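Local atomic coordinates of putative cytoplasmic protein (Salmonella enterica subsp. enterica serovar Typhimurium, PDB entry 4J32), a protein that probably cleaves peptidoglycan as an NlpC/P60-type, papain-like amidase effector of type VI secretion, and is held in a toxin-inhibitor complex by its immunity protein Tai4. Residues R27-S32 with G37-G42; N94-Y99 with G138-W143; Y63-T68 with D98-T103. All blocks are in the same frame, centred on the assembly; numbering follows the deposited sequence. Where two conformers were deposited one is given.

Interaction 1. Residues R27-S32 with G37-G42; sequences RKVNHS and GSIIGG
I39 meets V29, K28 and H31 with both branches of its side chain, and this small contact shows how one aliphatic residue can bridge the end of helix 19-28, the link after it and helix 33-40. Chi1 of -70° sets CG1 beside the backbone N and CG2 opposite it, which parts the two branches. CG2 rests on V29 CG1 at 4.1 Å, the two side chains meeting at a slant. The longer branch carries CD1 over the end of helix 19-28, where it lies 3.3 Å from K28 O, a close carbon-oxygen approach rather than a hydrogen bond. The same CD1 is 3.8 Å from H31 CD2, touching both the carbonyl oxygen and the imidazole; K28 O itself lies in the plane of that ring, at its edge. I40 adds a lighter touch, its CD1 standing 4.3 Å from V29 CG1 on the buried side. The I39 end is more exposed, and H31 and I39 there help line a pocket holding 2-ethoxyethanol. Helix 57-67 packs against the contact: K28, V29 and I40 all touch its Y63, I40 also reaches I59, and R60 hydrogen-bonds to the carbonyl oxygens of V29 and H31.

Interaction 2. Residues N94-Y99 with G138-W143; sequences NDMIDY and GHVTLW
Two torsions bring V140 and I97 together. On the strand, V140 CG1 stands opposite the backbone N (chi1 -165°), which swings CG2 to the N side and out at the helix; on the helix, I97 CG1 sits beside its own N (chi1 -67°), and it is with CG1 that I97 reaches the strand. The result is a helix-on-sheet contact in the papain-like, NlpC/P60-type fold, in which helix 93-103 packs near the beginning of strand 138-143, an outermost strand of the four-stranded antiparallel sheet.

V140 CG2 is the focus. It sits 3.5 Å from I97 CG1, closer than ordinary carbon packing, and 4.0 Å from M96 CG, so one methyl touches two consecutive residues of the helix. I97 approaches V140 at a slant, whereas M96 crosses it at about a right angle before its chain bends at chi2 and chi3 and carries SD and CE away from the strand. V140 and M96 were each modelled in two conformers, so the tightness of these approaches deserves some reserve. No hydrogen bond joins the two segments; the contact is wholly apolar and buried, with M61 of helix 57-67 and V127 of strand 124-131 also packing on V140.

The edges of this core face the inhibitor. The backbone N of N94 hydrogen-bonds to E45 of a periplasmic-protein chain, and H139 packs on S72 of another such chain. Because side chains alternate along the strand, H139 points away from helix 93-103 while V140 points to it. H139 instead packs on C57, a disposition resembling the Cys-His-acid grouping of papain-like peptidases, and H139 NE2 is hydrogen-bonded to D150 OD2.

Interaction 3. Residues Y63-T68 with D98-T103; sequences YVLNAT and DYLTHT
L65 projects from helix 57-67 onto Y99 and L100 of helix 93-103, a helix-helix contact within the α+β, papain-like fold. The backbones stay well apart, the nearest CA atoms, those of L65 and L100, being 10.1 Å from each other, so the gap is bridged by side chains alone. One methyl does the work. L65 CD1 lies 3.8 Å from Y99 CE2, with the leucine and tyrosine side chains running past each other in opposite directions and the methyl set obliquely to the ring. The same CD1 stands 4.3 Å from L100 CD2, completing a small apolar cluster that is buried throughout. With its CG opposite the backbone N (chi1 178°), Y99 reaches out from its helix to lie alongside L65, and I90 of strand 88-90 packs on it as well. Next to L65, N66 is hydrogen-bonded through ND2 to F88 O and through OD1 to the backbone N of I72.

The character changes toward the exposed end of the 98-103 segment, where T101, H102 and T103 make no contact with residues 63-68 and the side chains bond back onto their own helix. T103 links this end to the packed part through Y99. Its CG2 lies 3.7 Å above the plane of the Y99 ring, over the centre, while T103 OG1 donates to Y99 O at 3.0 Å from well above the carbonyl plane. A 2-ethoxyethanol molecule is bound close by, in a pocket that includes T103. H102 turns its imidazole back one turn of helix: ND1 donates to D98 O at 2.9 Å, with an N-H...O angle of 161°, and D98 O also takes the backbone N-H of H102 on the opposite face of its carbonyl plane.

Overall arrangement
Interactions 2 and 3 form one continuous core, their centres 9 Å apart and both built on helix 93-103. In the conformers given, V140 CG1 approaches L100 CD1 at 3.5 Å, and M96 CE lies 4.2 Å from L65 CD1, so the sheet, helix 93-103 and helix 57-67 meet there. Interaction 1 is more peripheral, about 17 Å from interaction 3 centre to centre, yet Y63 joins them: its CG touches V29 CG1 at 3.7 Å. Between interactions 1 and 2 the nearest atoms remain about 7 Å apart. Bound 2-ethoxyethanol, probably from the crystallisation liquor, marks pockets beside interactions 1 and 3, whereas the inhibitor chains reach interaction 2 at N94 and at H139.

Interaction 1. Residues R27-S32 with G37-G42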
ATOM      1  N   ARG A  27      26.070 -19.947 -15.061  1.00 20.99           N
ATOM      2  CA  ARG A  27      24.963 -20.774 -15.497  1.00 22.77           C
ATOM      3  C   ARG A  27      24.266 -21.502 -14.346  1.00 23.25           C
ATOM      4  O   ARG A  27      23.038 -21.635 -14.357  1.00 23.98           O
ATOM      5  CB  ARG A  27      25.436 -21.776 -16.561  1.00 24.36           C
ATOM      6  CG  ARG A  27      24.319 -22.600 -17.183  1.00 25.71           C
ATOM      7  CD  ARG A  27      24.858 -23.590 -18.202  1.00 27.81           C
ATOM      8  NE  ARG A  27      25.421 -22.931 -19.370  1.00 27.41           N
ATOM      9  CZ  ARG A  27      26.703 -22.989 -19.723  1.00 27.05           C
ATOM     10  NH1 ARG A  27      27.570 -23.706 -19.003  1.00 25.87           N
ATOM     11  NH2 ARG A  27      27.102 -22.379 -20.824  1.00 25.62           N
ATOM     12  N   LYS A  28      25.033 -21.944 -13.343  1.00 22.78           N
ATOM     13  CA  LYS A  28      24.458 -22.699 -12.214  1.00 24.05           C
ATOM     14  C   LYS A  28      23.423 -21.872 -11.454  1.00 23.14           C
ATOM     15  O   LYS A  28      22.542 -22.427 -10.799  1.00 23.62           O
ATOM     16  CB  LYS A  28      25.531 -23.166 -11.227  1.00 24.07           C
ATOM     17  CG  LYS A  28      26.736 -23.927 -11.843  1.00 27.55           C
ATOM     18  CD  LYS A  28      26.376 -25.002 -12.858  1.00 29.90           C
ATOM     19  CE  LYS A  28      25.779 -26.244 -12.232  1.00 31.88           C
ATOM     20  NZ  LYS A  28      25.640 -27.331 -13.278  1.00 32.28           N
ATOM     21  N   VAL A  29      23.564 -20.555 -11.530  1.00 22.20           N
ATOM     22  CA  VAL A  29      22.646 -19.645 -10.830  1.00 21.42           C
ATOM     23  C   VAL A  29      21.848 -18.733 -11.762  1.00 21.33           C
ATOM     24  O   VAL A  29      21.259 -17.751 -11.301  1.00 20.86           O
ATOM     25  CB  VAL A  29      23.390 -18.819  -9.720  1.00 20.03           C
ATOM     26  CG1 VAL A  29      23.854 -19.741  -8.588  1.00 20.85           C
ATOM     27  CG2 VAL A  29      24.584 -18.016 -10.307  1.00 19.77           C
ATOM     28  N   ASN A  30      21.834 -19.047 -13.060  1.00 22.20           N
ATOM     29  CA  ASN A  30      21.078 -18.272 -14.037  1.00 22.54           C
ATOM     30  C   ASN A  30      19.606 -18.698 -14.041  1.00 23.45           C
ATOM     31  O   ASN A  30      19.042 -19.152 -15.050  1.00 25.16           O
ATOM     32  CB  ASN A  30      21.734 -18.330 -15.434  1.00 23.30           C
ATOM     33  CG  ASN A  30      21.136 -17.318 -16.391  1.00 26.36           C
ATOM     34  OD1 ASN A  30      20.776 -16.207 -15.988  1.00 25.80           O
ATOM     35  ND2 ASN A  30      20.980 -17.713 -17.654  1.00 27.68           N
ATOM     36  N   HIS A  31      18.992 -18.579 -12.868  1.00 22.44           N
ATOM     37  CA  HIS A  31      17.608 -18.989 -12.662  1.00 23.09           C
ATOM     38  C   HIS A  31      16.873 -17.903 -11.899  1.00 22.46           C
ATOM     39  O   HIS A  31      17.465 -16.865 -11.588  1.00 22.78           O
ATOM     40  CB  HIS A  31      17.559 -20.305 -11.877  1.00 23.87           C
ATOM     41  CG  HIS A  31      18.318 -21.401 -12.545  1.00 24.98           C
ATOM     42  ND1 HIS A  31      17.833 -22.058 -13.655  1.00 26.74           N
ATOM     43  CD2 HIS A  31      19.555 -21.901 -12.315  1.00 26.71           C
ATOM     44  CE1 HIS A  31      18.721 -22.955 -14.052  1.00 30.50           C
ATOM     45  NE2 HIS A  31      19.777 -22.875 -13.260  1.00 28.74           N
ATOM     46  N   SER A  32      15.587 -18.148 -11.614  1.00 23.99           N
ATOM     47  CA  SER A  32      14.787 -17.211 -10.810  1.00 24.11           C
ATOM     48  C   SER A  32      15.482 -16.961  -9.476  1.00 22.51           C
ATOM     49  O   SER A  32      16.195 -17.829  -8.979  1.00 22.41           O
ATOM     50  CB  SER A  32      13.372 -17.743 -10.578  1.00 24.97           C
ATOM     51  OG  SER A  32      13.347 -18.825  -9.645  1.00 26.44           O
ATOM     52  N   GLY A  37      18.112 -18.888  -4.418  1.00 23.70           N
ATOM     53  CA  GLY A  37      18.049 -19.084  -2.967  1.00 24.83           C
ATOM     54  C   GLY A  37      18.148 -20.554  -2.594  1.00 26.04           C
ATOM     55  O   GLY A  37      18.862 -20.903  -1.663  1.00 26.66           O
ATOM     56  N   SER A  38      17.447 -21.420  -3.333  1.00 26.85           N
ATOM     57  CA  SER A  38      17.472 -22.856  -3.072  1.00 28.14           C
ATOM     58  C   SER A  38      18.856 -23.437  -3.319  1.00 27.57           C
ATOM     59  O   SER A  38      19.324 -24.303  -2.573  1.00 28.14           O
ATOM     60  CB  SER A  38      16.471 -23.600  -3.954  1.00 29.51           C
ATOM     61  OG  SER A  38      15.147 -23.256  -3.613  1.00 34.36           O
ATOM     62  N   ILE A  39      19.486 -22.962  -4.385  1.00 25.64           N
ATOM     63  CA  ILE A  39      20.786 -23.434  -4.823  1.00 25.60           C
ATOM     64  C   ILE A  39      21.876 -23.065  -3.817  1.00 25.56           C
ATOM     65  O   ILE A  39      22.721 -23.915  -3.468  1.00 26.86           O
ATOM     66  CB  ILE A  39      21.106 -22.880  -6.245  1.00 24.63           C
ATOM     67  CG1 ILE A  39      20.182 -23.548  -7.284  1.00 26.28           C
ATOM     68  CG2 ILE A  39      22.606 -23.063  -6.625  1.00 24.51           C
ATOM     69  CD1 ILE A  39      20.136 -22.768  -8.613  1.00 25.70           C
ATOM     70  N   ILE A  40      21.843 -21.825  -3.339  1.00 24.57           N
ATOM     71  CA  ILE A  40      22.924 -21.292  -2.506  1.00 24.33           C
ATOM     72  C   ILE A  40      22.668 -21.598  -1.023  1.00 25.19           C
ATOM     73  O   ILE A  40      23.606 -21.934  -0.282  1.00 26.30           O
ATOM     74  CB  ILE A  40      23.180 -19.775  -2.773  1.00 23.25           C
ATOM     75  CG1 ILE A  40      23.613 -19.553  -4.230  1.00 22.53           C
ATOM     76  CG2 ILE A  40      24.238 -19.196  -1.787  1.00 22.68           C
ATOM     77  CD1 ILE A  40      23.714 -18.079  -4.649  1.00 21.66           C
ATOM     78  N   GLY A  41      21.403 -21.508  -0.608  1.00 24.60           N
ATOM     79  CA  GLY A  41      21.007 -21.867   0.751  1.00 25.27           C
ATOM     80  C   GLY A  41      21.613 -20.932   1.780  1.00 24.46           C
ATOM     81  O   GLY A  41      22.034 -19.826   1.447  1.00 22.58           O
ATOM     82  N   GLY A  42      21.675 -21.390   3.031  1.00 25.66           N
ATOM     83  CA  GLY A  42      22.180 -20.562   4.123  1.00 26.26           C
ATOM     84  C   GLY A  42      21.408 -19.261   4.260  1.00 25.23           C
ATOM     85  O   GLY A  42      20.187 -19.218   4.019  1.00 24.49           O
TER

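Interaction 2. Residues N94-Y99 with G138-W143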
ATOM      1  N   ASN A  94      25.109  -1.764  -6.382  1.00 20.64           N
ATOM      2  CA  ASN A  94      26.087  -0.699  -6.216  0.80 22.22           C
ATOM      3  C   ASN A  94      27.346  -1.235  -5.506  1.00 21.62           C
ATOM      4  O   ASN A  94      28.474  -0.832  -5.815  1.00 21.79           O
ATOM      5  CB  ASN A  94      25.477   0.489  -5.457  0.80 24.12           C
ATOM      6  CG  ASN A  94      24.744   1.480  -6.378  0.80 28.17           C
ATOM      7  OD1 ASN A  94      24.909   1.453  -7.611  0.80 31.76           O
ATOM      8  ND2 ASN A  94      23.959   2.401  -5.774  0.80 34.17           N
ATOM      9  N   ASP A  95      27.127  -2.125  -4.533  1.00 20.40           N
ATOM     10  CA  ASP A  95      28.229  -2.724  -3.770  1.00 20.70           C
ATOM     11  C   ASP A  95      29.054  -3.658  -4.639  1.00 19.76           C
ATOM     12  O   ASP A  95      30.280  -3.633  -4.580  1.00 20.56           O
ATOM     13  CB  ASP A  95      27.726  -3.488  -2.530  1.00 20.24           C
ATOM     14  CG  ASP A  95      27.414  -2.569  -1.362  1.00 21.31           C
ATOM     15  OD1 ASP A  95      27.713  -1.340  -1.433  1.00 21.83           O
ATOM     16  OD2 ASP A  95      26.872  -3.074  -0.358  1.00 22.54           O
ATOM     17  N   MET A  96      28.392  -4.437  -5.480  1.00 18.21           N
ATOM     18  CA  MET A  96      29.110  -5.364  -6.354  0.50 17.82           C
ATOM     19  C   MET A  96      29.963  -4.588  -7.336  1.00 18.53           C
ATOM     20  O   MET A  96      31.133  -4.942  -7.576  1.00 18.49           O
ATOM     21  CB  MET A  96      28.158  -6.300  -7.110  0.50 17.05           C
ATOM     22  CG  MET A  96      28.882  -7.194  -8.153  0.50 15.78           C
ATOM     23  SD  MET A  96      30.280  -8.175  -7.523  0.50 14.50           S
ATOM     24  CE  MET A  96      29.513  -9.264  -6.322  0.50 16.03           C
ATOM     25  N   ILE A  97      29.398  -3.514  -7.883  1.00 18.62           N
ATOM     26  CA  ILE A  97      30.155  -2.639  -8.788  1.00 19.49           C
ATOM     27  C   ILE A  97      31.405  -2.087  -8.094  1.00 20.41           C
ATOM     28  O   ILE A  97      32.523  -2.164  -8.650  1.00 21.23           O
ATOM     29  CB  ILE A  97      29.263  -1.502  -9.349  1.00 19.96           C
ATOM     30  CG1 ILE A  97      28.203  -2.113 -10.269  1.00 19.94           C
ATOM     31  CG2 ILE A  97      30.131  -0.502 -10.159  1.00 19.55           C
ATOM     32  CD1 ILE A  97      27.116  -1.120 -10.753  1.00 22.17           C
ATOM     33  N   ASP A  98      31.234  -1.561  -6.886  1.00 20.00           N
ATOM     34  CA  ASP A  98      32.352  -0.968  -6.152  0.50 21.98           C
ATOM     35  C   ASP A  98      33.386  -2.023  -5.778  1.00 21.82           C
ATOM     36  O   ASP A  98      34.598  -1.766  -5.831  1.00 21.82           O
ATOM     37  CB  ASP A  98      31.861  -0.243  -4.905  0.50 23.23           C
ATOM     38  CG  ASP A  98      31.188   1.078  -5.222  0.50 24.53           C
ATOM     39  OD1 ASP A  98      31.539   1.732  -6.238  0.50 28.52           O
ATOM     40  OD2 ASP A  98      30.306   1.470  -4.436  0.50 26.95           O
ATOM     41  N   TYR A  99      32.901  -3.218  -5.415  1.00 20.61           N
ATOM     42  CA  TYR A  99      33.780  -4.349  -5.078  1.00 21.10           C
ATOM     43  C   TYR A  99      34.714  -4.678  -6.238  1.00 21.89           C
ATOM     44  O   TYR A  99      35.942  -4.809  -6.062  1.00 21.73           O
ATOM     45  CB  TYR A  99      32.959  -5.600  -4.686  1.00 20.29           C
ATOM     46  CG  TYR A  99      33.839  -6.808  -4.374  1.00 20.78           C
ATOM     47  CD1 TYR A  99      34.314  -7.041  -3.073  1.00 22.65           C
ATOM     48  CD2 TYR A  99      34.222  -7.705  -5.390  1.00 21.06           C
ATOM     49  CE1 TYR A  99      35.145  -8.172  -2.787  1.00 22.72           C
ATOM     50  CE2 TYR A  99      35.056  -8.812  -5.116  1.00 21.23           C
ATOM     51  CZ  TYR A  99      35.496  -9.040  -3.819  1.00 22.23           C
ATOM     52  OH  TYR A  99      36.310 -10.116  -3.581  1.00 24.95           O
ATOM     53  N   GLY A 138      22.277   0.374 -12.287  1.00 21.99           N
ATOM     54  CA  GLY A 138      23.027  -0.356 -13.297  1.00 21.44           C
ATOM     55  C   GLY A 138      22.920  -1.844 -13.126  1.00 20.38           C
ATOM     56  O   GLY A 138      22.051  -2.327 -12.392  1.00 19.75           O
ATOM     57  N   HIS A 139      23.803  -2.562 -13.817  1.00 19.37           N
ATOM     58  CA  HIS A 139      23.748  -4.023 -13.863  1.00 19.14           C
ATOM     59  C   HIS A 139      25.187  -4.517 -13.991  1.00 18.67           C
ATOM     60  O   HIS A 139      26.046  -3.796 -14.525  1.00 19.35           O
ATOM     61  CB  HIS A 139      22.926  -4.492 -15.074  1.00 19.88           C
ATOM     62  CG  HIS A 139      22.435  -5.902 -14.952  1.00 22.17           C
ATOM     63  ND1 HIS A 139      21.470  -6.281 -14.043  1.00 23.99           N
ATOM     64  CD2 HIS A 139      22.787  -7.028 -15.621  1.00 20.91           C
ATOM     65  CE1 HIS A 139      21.243  -7.579 -14.160  1.00 23.37           C
ATOM     66  NE2 HIS A 139      22.037  -8.057 -15.107  1.00 23.21           N
ATOM     67  N   VAL A 140      25.438  -5.712 -13.471  1.00 18.25           N
ATOM     68  CA  VAL A 140      26.752  -6.370 -13.548  0.50 17.91           C
ATOM     69  C   VAL A 140      26.497  -7.798 -13.994  1.00 18.39           C
ATOM     70  O   VAL A 140      25.655  -8.492 -13.401  1.00 18.50           O
ATOM     71  CB  VAL A 140      27.465  -6.510 -12.170  0.50 17.66           C
ATOM     72  CG1 VAL A 140      28.968  -6.849 -12.369  0.50 14.94           C
ATOM     73  CG2 VAL A 140      27.281  -5.299 -11.293  0.50 18.51           C
ATOM     74  N   THR A 141      27.206  -8.239 -15.032  1.00 18.56           N
ATOM     75  CA  THR A 141      27.016  -9.606 -15.543  1.00 18.87           C
ATOM     76  C   THR A 141      28.272 -10.075 -16.307  1.00 18.84           C
ATOM     77  O   THR A 141      29.287  -9.380 -16.304  1.00 18.66           O
ATOM     78  CB  THR A 141      25.717  -9.732 -16.405  1.00 20.39           C
ATOM     79  OG1 THR A 141      25.403 -11.119 -16.633  1.00 21.17           O
ATOM     80  CG2 THR A 141      25.838  -8.994 -17.704  1.00 20.62           C
ATOM     81  N   LEU A 142      28.200 -11.253 -16.925  1.00 18.78           N
ATOM     82  CA  LEU A 142      29.281 -11.708 -17.793  1.00 18.45           C
ATOM     83  C   LEU A 142      28.898 -11.481 -19.241  1.00 19.02           C
ATOM     84  O   LEU A 142      27.713 -11.407 -19.585  1.00 19.23           O
ATOM     85  CB  LEU A 142      29.592 -13.199 -17.567  1.00 18.81           C
ATOM     86  CG  LEU A 142      29.964 -13.581 -16.130  1.00 17.57           C
ATOM     87  CD1 LEU A 142      30.258 -15.054 -16.120  1.00 17.17           C
ATOM     88  CD2 LEU A 142      31.180 -12.806 -15.653  1.00 18.19           C
ATOM     89  N   TRP A 143      29.922 -11.357 -20.073  1.00 18.67           N
ATOM     90  CA  TRP A 143      29.780 -11.042 -21.483  1.00 20.41           C
ATOM     91  C   TRP A 143      30.767 -11.919 -22.234  1.00 21.00           C
ATOM     92  O   TRP A 143      31.963 -11.954 -21.892  1.00 20.70           O
ATOM     93  CB  TRP A 143      30.073  -9.533 -21.682  1.00 19.80           C
ATOM     94  CG  TRP A 143      30.255  -9.093 -23.100  1.00 21.57           C
ATOM     95  CD1 TRP A 143      31.447  -8.866 -23.744  1.00 21.89           C
ATOM     96  CD2 TRP A 143      29.225  -8.822 -24.059  1.00 21.83           C
ATOM     97  NE1 TRP A 143      31.211  -8.455 -25.046  1.00 23.11           N
ATOM     98  CE2 TRP A 143      29.859  -8.420 -25.258  1.00 24.50           C
ATOM     99  CE3 TRP A 143      27.823  -8.854 -24.011  1.00 23.91           C
ATOM    100  CZ2 TRP A 143      29.139  -8.073 -26.408  1.00 25.15           C
ATOM    101  CZ3 TRP A 143      27.110  -8.509 -25.154  1.00 25.33           C
ATOM    102  CH2 TRP A 143      27.772  -8.118 -26.331  1.00 26.90           C
TER

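Interaction 3. Residues Y63-T68 with D98-T103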
ATOM      1  N   TYR A  63      28.432 -15.523  -6.535  1.00 18.89           N
ATOM      2  CA  TYR A  63      28.597 -16.955  -6.769  1.00 19.78           C
ATOM      3  C   TYR A  63      29.775 -17.219  -7.730  1.00 19.99           C
ATOM      4  O   TYR A  63      30.623 -18.066  -7.450  1.00 20.91           O
ATOM      5  CB  TYR A  63      27.289 -17.550  -7.304  1.00 19.77           C
ATOM      6  CG  TYR A  63      27.326 -19.052  -7.526  1.00 20.57           C
ATOM      7  CD1 TYR A  63      26.920 -19.930  -6.518  1.00 24.04           C
ATOM      8  CD2 TYR A  63      27.730 -19.588  -8.758  1.00 20.72           C
ATOM      9  CE1 TYR A  63      26.929 -21.309  -6.726  1.00 25.60           C
ATOM     10  CE2 TYR A  63      27.751 -20.976  -8.978  1.00 23.66           C
ATOM     11  CZ  TYR A  63      27.354 -21.823  -7.959  1.00 25.06           C
ATOM     12  OH  TYR A  63      27.342 -23.194  -8.141  1.00 26.47           O
ATOM     13  N   VAL A  64      29.829 -16.487  -8.842  1.00 19.22           N
ATOM     14  CA  VAL A  64      30.943 -16.599  -9.802  1.00 18.52           C
ATOM     15  C   VAL A  64      32.300 -16.426  -9.112  1.00 19.71           C
ATOM     16  O   VAL A  64      33.216 -17.245  -9.276  1.00 19.52           O
ATOM     17  CB  VAL A  64      30.783 -15.557 -10.955  1.00 18.57           C
ATOM     18  CG1 VAL A  64      32.097 -15.413 -11.791  1.00 20.30           C
ATOM     19  CG2 VAL A  64      29.571 -15.908 -11.837  1.00 17.11           C
ATOM     20  N   LEU A  65      32.439 -15.355  -8.344  1.00 19.55           N
ATOM     21  CA  LEU A  65      33.718 -15.089  -7.669  1.00 20.64           C
ATOM     22  C   LEU A  65      34.052 -16.198  -6.658  1.00 21.95           C
ATOM     23  O   LEU A  65      35.185 -16.715  -6.611  1.00 23.42           O
ATOM     24  CB  LEU A  65      33.672 -13.721  -6.980  1.00 19.97           C
ATOM     25  CG  LEU A  65      33.492 -12.541  -7.962  1.00 19.35           C
ATOM     26  CD1 LEU A  65      33.076 -11.298  -7.193  1.00 20.67           C
ATOM     27  CD2 LEU A  65      34.781 -12.295  -8.749  1.00 21.29           C
ATOM     28  N   ASN A  66      33.062 -16.579  -5.865  1.00 22.26           N
ATOM     29  CA  ASN A  66      33.265 -17.640  -4.873  1.00 23.29           C
ATOM     30  C   ASN A  66      33.618 -18.953  -5.523  1.00 24.82           C
ATOM     31  O   ASN A  66      34.464 -19.682  -5.012  1.00 26.87           O
ATOM     32  CB  ASN A  66      32.047 -17.796  -3.958  1.00 23.51           C
ATOM     33  CG  ASN A  66      31.898 -16.629  -3.008  1.00 22.98           C
ATOM     34  OD1 ASN A  66      32.889 -16.055  -2.572  1.00 23.86           O
ATOM     35  ND2 ASN A  66      30.662 -16.259  -2.701  1.00 22.18           N
ATOM     36  N   ALA A  67      33.025 -19.226  -6.682  1.00 24.40           N
ATOM     37  CA  ALA A  67      33.196 -20.531  -7.345  1.00 26.29           C
ATOM     38  C   ALA A  67      34.475 -20.718  -8.142  1.00 27.47           C
ATOM     39  O   ALA A  67      34.894 -21.863  -8.393  1.00 29.46           O
ATOM     40  CB  ALA A  67      31.977 -20.847  -8.208  1.00 25.66           C
ATOM     41  N   THR A  68      35.110 -19.610  -8.524  1.00 25.79           N
ATOM     42  CA  THR A  68      36.245 -19.640  -9.427  1.00 26.44           C
ATOM     43  C   THR A  68      37.561 -19.427  -8.681  1.00 27.00           C
ATOM     44  O   THR A  68      38.582 -19.273  -9.303  1.00 28.38           O
ATOM     45  CB  THR A  68      36.101 -18.592 -10.537  1.00 25.20           C
ATOM     46  OG1 THR A  68      35.903 -17.289  -9.953  1.00 22.64           O
ATOM     47  CG2 THR A  68      34.929 -18.943 -11.454  1.00 25.70           C
ATOM     48  N   ASP A  98      31.234  -1.561  -6.886  1.00 20.00           N
ATOM     49  CA  ASP A  98      32.352  -0.968  -6.152  0.50 21.98           C
ATOM     50  C   ASP A  98      33.386  -2.023  -5.778  1.00 21.82           C
ATOM     51  O   ASP A  98      34.598  -1.766  -5.831  1.00 21.82           O
ATOM     52  CB  ASP A  98      31.861  -0.243  -4.905  0.50 23.23           C
ATOM     53  CG  ASP A  98      31.188   1.078  -5.222  0.50 24.53           C
ATOM     54  OD1 ASP A  98      31.539   1.732  -6.238  0.50 28.52           O
ATOM     55  OD2 ASP A  98      30.306   1.470  -4.436  0.50 26.95           O
ATOM     56  N   TYR A  99      32.901  -3.218  -5.415  1.00 20.61           N
ATOM     57  CA  TYR A  99      33.780  -4.349  -5.078  1.00 21.10           C
ATOM     58  C   TYR A  99      34.714  -4.678  -6.238  1.00 21.89           C
ATOM     59  O   TYR A  99      35.942  -4.809  -6.062  1.00 21.73           O
ATOM     60  CB  TYR A  99      32.959  -5.600  -4.686  1.00 20.29           C
ATOM     61  CG  TYR A  99      33.839  -6.808  -4.374  1.00 20.78           C
ATOM     62  CD1 TYR A  99      34.314  -7.041  -3.073  1.00 22.65           C
ATOM     63  CD2 TYR A  99      34.222  -7.705  -5.390  1.00 21.06           C
ATOM     64  CE1 TYR A  99      35.145  -8.172  -2.787  1.00 22.72           C
ATOM     65  CE2 TYR A  99      35.056  -8.812  -5.116  1.00 21.23           C
ATOM     66  CZ  TYR A  99      35.496  -9.040  -3.819  1.00 22.23           C
ATOM     67  OH  TYR A  99      36.310 -10.116  -3.581  1.00 24.95           O
ATOM     68  N   LEU A 100      34.138  -4.799  -7.430  1.00 21.58           N
ATOM     69  CA  LEU A 100      34.943  -5.103  -8.622  1.00 21.66           C
ATOM     70  C   LEU A 100      35.953  -3.988  -8.945  1.00 23.22           C
ATOM     71  O   LEU A 100      37.093  -4.281  -9.265  1.00 23.41           O
ATOM     72  CB  LEU A 100      34.039  -5.416  -9.822  1.00 21.30           C
ATOM     73  CG  LEU A 100      33.163  -6.669  -9.625  1.00 21.33           C
ATOM     74  CD1 LEU A 100      31.988  -6.602 -10.567  1.00 23.17           C
ATOM     75  CD2 LEU A 100      33.946  -7.951  -9.800  1.00 22.42           C
ATOM     76  N   THR A 101      35.538  -2.733  -8.796  1.00 23.90           N
ATOM     77  CA  THR A 101      36.412  -1.575  -9.034  1.00 26.45           C
ATOM     78  C   THR A 101      37.649  -1.680  -8.144  1.00 27.26           C
ATOM     79  O   THR A 101      38.756  -1.337  -8.568  1.00 28.89           O
ATOM     80  CB  THR A 101      35.659  -0.247  -8.765  1.00 26.76           C
ATOM     81  OG1 THR A 101      34.513  -0.165  -9.633  1.00 28.29           O
ATOM     82  CG2 THR A 101      36.557   0.949  -9.007  1.00 29.93           C
ATOM     83  N   HIS A 102      37.468  -2.196  -6.926  1.00 26.98           N
ATOM     84  CA  HIS A 102      38.556  -2.213  -5.953  1.00 30.09           C
ATOM     85  C   HIS A 102      39.370  -3.501  -5.925  1.00 30.63           C
ATOM     86  O   HIS A 102      40.411  -3.547  -5.277  1.00 32.44           O
ATOM     87  CB  HIS A 102      38.046  -1.839  -4.562  1.00 30.46           C
ATOM     88  CG  HIS A 102      37.734  -0.385  -4.427  1.00 33.77           C
ATOM     89  ND1 HIS A 102      36.487   0.137  -4.691  1.00 34.78           N
ATOM     90  CD2 HIS A 102      38.522   0.667  -4.106  1.00 37.49           C
ATOM     91  CE1 HIS A 102      36.512   1.446  -4.512  1.00 34.95           C
ATOM     92  NE2 HIS A 102      37.736   1.794  -4.163  1.00 38.90           N
ATOM     93  N   THR A 103      38.916  -4.526  -6.639  1.00 29.59           N
ATOM     94  CA  THR A 103      39.594  -5.824  -6.634  1.00 30.75           C
ATOM     95  C   THR A 103      40.093  -6.276  -8.010  1.00 30.40           C
ATOM     96  O   THR A 103      41.020  -7.094  -8.089  1.00 30.73           O
ATOM     97  CB  THR A 103      38.685  -6.958  -6.037  1.00 30.24           C
ATOM     98  OG1 THR A 103      37.555  -7.154  -6.891  1.00 30.45           O
ATOM     99  CG2 THR A 103      38.189  -6.589  -4.638  1.00 30.51           C
TER